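Local atomic coordinates of putative protease (Parabacteroides distasonis ATCC 8503, PDB entry 3KD4), a protein that is of unknown function but is probably an exported protein, perhaps a protease. Residues W404-L409 with F417-L422. Numbering follows the deposited sequence.
Sequences WGMSAL and FELPSL
F417 and M406 meet tip to tip: the selenium of this selenomethionine lies 3.9 Å (SE) from F417 CZ, approaching the ring obliquely in a Met-aromatic contact. F417 points toward the loop, with CG anti to the backbone N (chi1 -178°), and L409 crosses it at about a right angle and brings CD2 to 4.2 Å from F417 CE1. Helix 481-495 also lines this ring, Y484 packing edge-to-face against it. E418 points away and spends its carboxylate elsewhere, on Q478 and in a salt bridge with R349. L419 meets the loop through CD2, which touches two partners, 4.0 Å from M406 CE and the same distance from W404 CZ3. P420 then supplies the centrepiece, a proline-on-indole CH-pi contact in which CD sits 3.5 Å above the centre of the W404 six-membered ring, 5° off its normal, while P420 CG comes within 3.5 Å of W404 CE2. An alanine in place of W404 would probably leave the P420 ring without its aromatic platform and open a gap beside L419. At S421 the contact becomes polar: OG takes a 2.8 Å bond from a water that also accepts a weak one from W404 NE1, whereas S421 O, 3.4 Å from W404 CH2, is buried without a hydrogen-bonding partner. No direct hydrogen bond joins the two segments, illustrating how a loop can pack on a neighbouring segment through apolar contacts, here a Met-aromatic pair and a proline-tryptophan CH-pi contact within the DUF3858 region, beside the short two-stranded antiparallel pairing of 417-418 with 478-479.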
ATOM      1  N   TRP A 404      -3.449  14.608  -6.044  1.00 25.10           N
ATOM      2  CA  TRP A 404      -4.021  13.265  -6.148  1.00 24.78           C
ATOM      3  C   TRP A 404      -3.977  12.654  -7.549  1.00 24.88           C
ATOM      4  O   TRP A 404      -4.329  11.486  -7.732  1.00 25.39           O
ATOM      5  CB  TRP A 404      -5.455  13.243  -5.643  1.00 24.39           C
ATOM      6  CG  TRP A 404      -5.615  13.437  -4.199  1.00 24.51           C
ATOM      7  CD1 TRP A 404      -4.624  13.545  -3.242  1.00 24.34           C
ATOM      8  CD2 TRP A 404      -6.844  13.435  -3.497  1.00 21.56           C
ATOM      9  NE1 TRP A 404      -5.188  13.660  -2.000  1.00 23.69           N
ATOM     10  CE2 TRP A 404      -6.547  13.575  -2.126  1.00 24.16           C
ATOM     11  CE3 TRP A 404      -8.173  13.333  -3.891  1.00 22.00           C
ATOM     12  CZ2 TRP A 404      -7.544  13.622  -1.148  1.00 25.54           C
ATOM     13  CZ3 TRP A 404      -9.161  13.387  -2.930  1.00 25.00           C
ATOM     14  CH2 TRP A 404      -8.845  13.518  -1.574  1.00 24.94           C
ATOM     15  N   GLY A 405      -3.583  13.429  -8.546  1.00 24.77           N
ATOM     16  CA  GLY A 405      -3.454  12.898  -9.889  1.00 24.35           C
ATOM     17  C   GLY A 405      -4.781  12.696 -10.583  1.00 24.22           C
ATOM     18  O   GLY A 405      -4.887  11.849 -11.461  1.00 23.25           O
HETATM   19  N   MSE A 406      -5.785  13.501 -10.222  1.00 24.53           N
HETATM   20  CA  MSE A 406      -7.159  13.308 -10.684  1.00 24.41           C
HETATM   21  C   MSE A 406      -7.648  14.429 -11.591  1.00 25.50           C
HETATM   22  O   MSE A 406      -8.852  14.652 -11.690  1.00 26.00           O
HETATM   23  CB  MSE A 406      -8.135  13.206  -9.491  1.00 23.70           C
HETATM   24  CG  MSE A 406      -7.882  12.014  -8.599  1.00 22.32           C
HETATM   25 SE   MSE A 406      -9.210  11.875  -7.261  0.75 17.77          SE
HETATM   26  CE  MSE A 406      -8.511  10.275  -6.356  1.00 17.09           C
ATOM     27  N   SER A 407      -6.743  15.115 -12.266  1.00 26.63           N
ATOM     28  CA  SER A 407      -7.158  16.239 -13.099  1.00 27.92           C
ATOM     29  C   SER A 407      -7.770  15.762 -14.409  1.00 28.03           C
ATOM     30  O   SER A 407      -8.440  16.538 -15.063  1.00 28.48           O
ATOM     31  CB  SER A 407      -6.009  17.192 -13.374  1.00 28.15           C
ATOM     32  OG  SER A 407      -5.054  16.565 -14.206  1.00 32.30           O
ATOM     33  N   ALA A 408      -7.606  14.484 -14.756  1.00 28.29           N
ATOM     34  CA  ALA A 408      -8.192  13.939 -15.960  1.00 28.40           C
ATOM     35  C   ALA A 408      -8.988  12.651 -15.715  1.00 29.27           C
ATOM     36  O   ALA A 408      -8.671  11.622 -16.301  1.00 29.42           O
ATOM     37  CB  ALA A 408      -7.100  13.704 -17.027  1.00 27.72           C
ATOM     38  N   LEU A 409     -10.056  12.730 -14.919  1.00 29.05           N
ATOM     39  CA  LEU A 409     -10.884  11.570 -14.609  1.00 29.59           C
ATOM     40  C   LEU A 409     -11.755  11.161 -15.791  1.00 30.61           C
ATOM     41  O   LEU A 409     -12.387  11.999 -16.398  1.00 30.81           O
ATOM     42  CB  LEU A 409     -11.781  11.856 -13.406  1.00 28.97           C
ATOM     43  CG  LEU A 409     -11.045  11.932 -12.067  1.00 27.76           C
ATOM     44  CD1 LEU A 409     -12.007  12.347 -10.981  1.00 24.21           C
ATOM     45  CD2 LEU A 409     -10.408  10.569 -11.771  1.00 27.68           C
ATOM     46  N   PHE A 417     -14.558   3.585  -6.821  1.00 18.40           N
ATOM     47  CA  PHE A 417     -13.668   4.719  -6.844  1.00 18.58           C
ATOM     48  C   PHE A 417     -13.341   5.109  -5.404  1.00 17.87           C
ATOM     49  O   PHE A 417     -14.256   5.273  -4.606  1.00 19.55           O
ATOM     50  CB  PHE A 417     -14.402   5.852  -7.553  1.00 18.46           C
ATOM     51  CG  PHE A 417     -13.607   7.088  -7.694  1.00 18.08           C
ATOM     52  CD1 PHE A 417     -12.448   7.083  -8.428  1.00 21.09           C
ATOM     53  CD2 PHE A 417     -14.016   8.265  -7.105  1.00 19.70           C
ATOM     54  CE1 PHE A 417     -11.694   8.244  -8.568  1.00 21.49           C
ATOM     55  CE2 PHE A 417     -13.256   9.450  -7.261  1.00 20.75           C
ATOM     56  CZ  PHE A 417     -12.096   9.413  -7.979  1.00 20.45           C
ATOM     57  N   GLU A 418     -12.069   5.251  -5.066  1.00 16.68           N
ATOM     58  CA  GLU A 418     -11.663   5.533  -3.674  1.00 17.33           C
ATOM     59  C   GLU A 418     -10.734   6.697  -3.580  1.00 17.13           C
ATOM     60  O   GLU A 418      -9.766   6.775  -4.323  1.00 17.27           O
ATOM     61  CB  GLU A 418     -10.957   4.288  -3.070  1.00 18.15           C
ATOM     62  CG  GLU A 418     -10.672   4.364  -1.560  1.00 17.97           C
ATOM     63  CD  GLU A 418     -10.085   3.077  -1.038  1.00 17.57           C
ATOM     64  OE1 GLU A 418     -10.871   2.241  -0.586  1.00 19.70           O
ATOM     65  OE2 GLU A 418      -8.857   2.878  -1.126  1.00 15.96           O
ATOM     66  N   LEU A 419     -11.009   7.598  -2.642  1.00 18.19           N
ATOM     67  CA  LEU A 419     -10.162   8.750  -2.396  1.00 18.25           C
ATOM     68  C   LEU A 419      -9.126   8.413  -1.327  1.00 19.17           C
ATOM     69  O   LEU A 419      -9.391   7.592  -0.451  1.00 17.74           O
ATOM     70  CB  LEU A 419     -11.012   9.904  -1.890  1.00 19.24           C
ATOM     71  CG  LEU A 419     -12.221  10.330  -2.721  1.00 19.53           C
ATOM     72  CD1 LEU A 419     -12.822  11.545  -2.024  1.00 15.49           C
ATOM     73  CD2 LEU A 419     -11.803  10.671  -4.155  1.00 18.08           C
ATOM     74  N   PRO A 420      -7.950   9.061  -1.368  1.00 19.39           N
ATOM     75  CA  PRO A 420      -6.938   8.793  -0.347  1.00 19.67           C
ATOM     76  C   PRO A 420      -7.418   9.155   1.066  1.00 19.52           C
ATOM     77  O   PRO A 420      -7.063   8.477   2.026  1.00 18.76           O
ATOM     78  CB  PRO A 420      -5.770   9.698  -0.765  1.00 20.52           C
ATOM     79  CG  PRO A 420      -6.019  10.087  -2.150  1.00 20.18           C
ATOM     80  CD  PRO A 420      -7.480  10.019  -2.385  1.00 20.03           C
ATOM     81  N   SER A 421      -8.254  10.191   1.170  1.00 18.70           N
ATOM     82  CA  SER A 421      -8.802  10.645   2.458  1.00 19.16           C
ATOM     83  C   SER A 421     -10.021  11.503   2.217  1.00 18.92           C
ATOM     84  O   SER A 421     -10.263  11.942   1.097  1.00 19.92           O
ATOM     85  CB  SER A 421      -7.790  11.492   3.227  1.00 17.98           C
ATOM     86  OG  SER A 421      -7.642  12.796   2.654  1.00 19.93           O
ATOM     87  N   LEU A 422     -10.776  11.768   3.264  1.00 19.10           N
ATOM     88  CA  LEU A 422     -11.722  12.875   3.217  1.00 19.34           C
ATOM     89  C   LEU A 422     -10.876  14.148   3.247  1.00 19.95           C
ATOM     90  O   LEU A 422      -9.709  14.124   3.693  1.00 19.13           O
ATOM     91  CB  LEU A 422     -12.693  12.854   4.376  1.00 19.18           C
ATOM     92  CG  LEU A 422     -13.500  11.562   4.501  1.00 21.07           C
ATOM     93  CD1 LEU A 422     -14.478  11.702   5.694  1.00 21.65           C
ATOM     94  CD2 LEU A 422     -14.229  11.235   3.224  1.00 22.39           C
TER
HETATM   95  O   HOH W   1      -5.187  13.248   1.434  1.00 32.29           O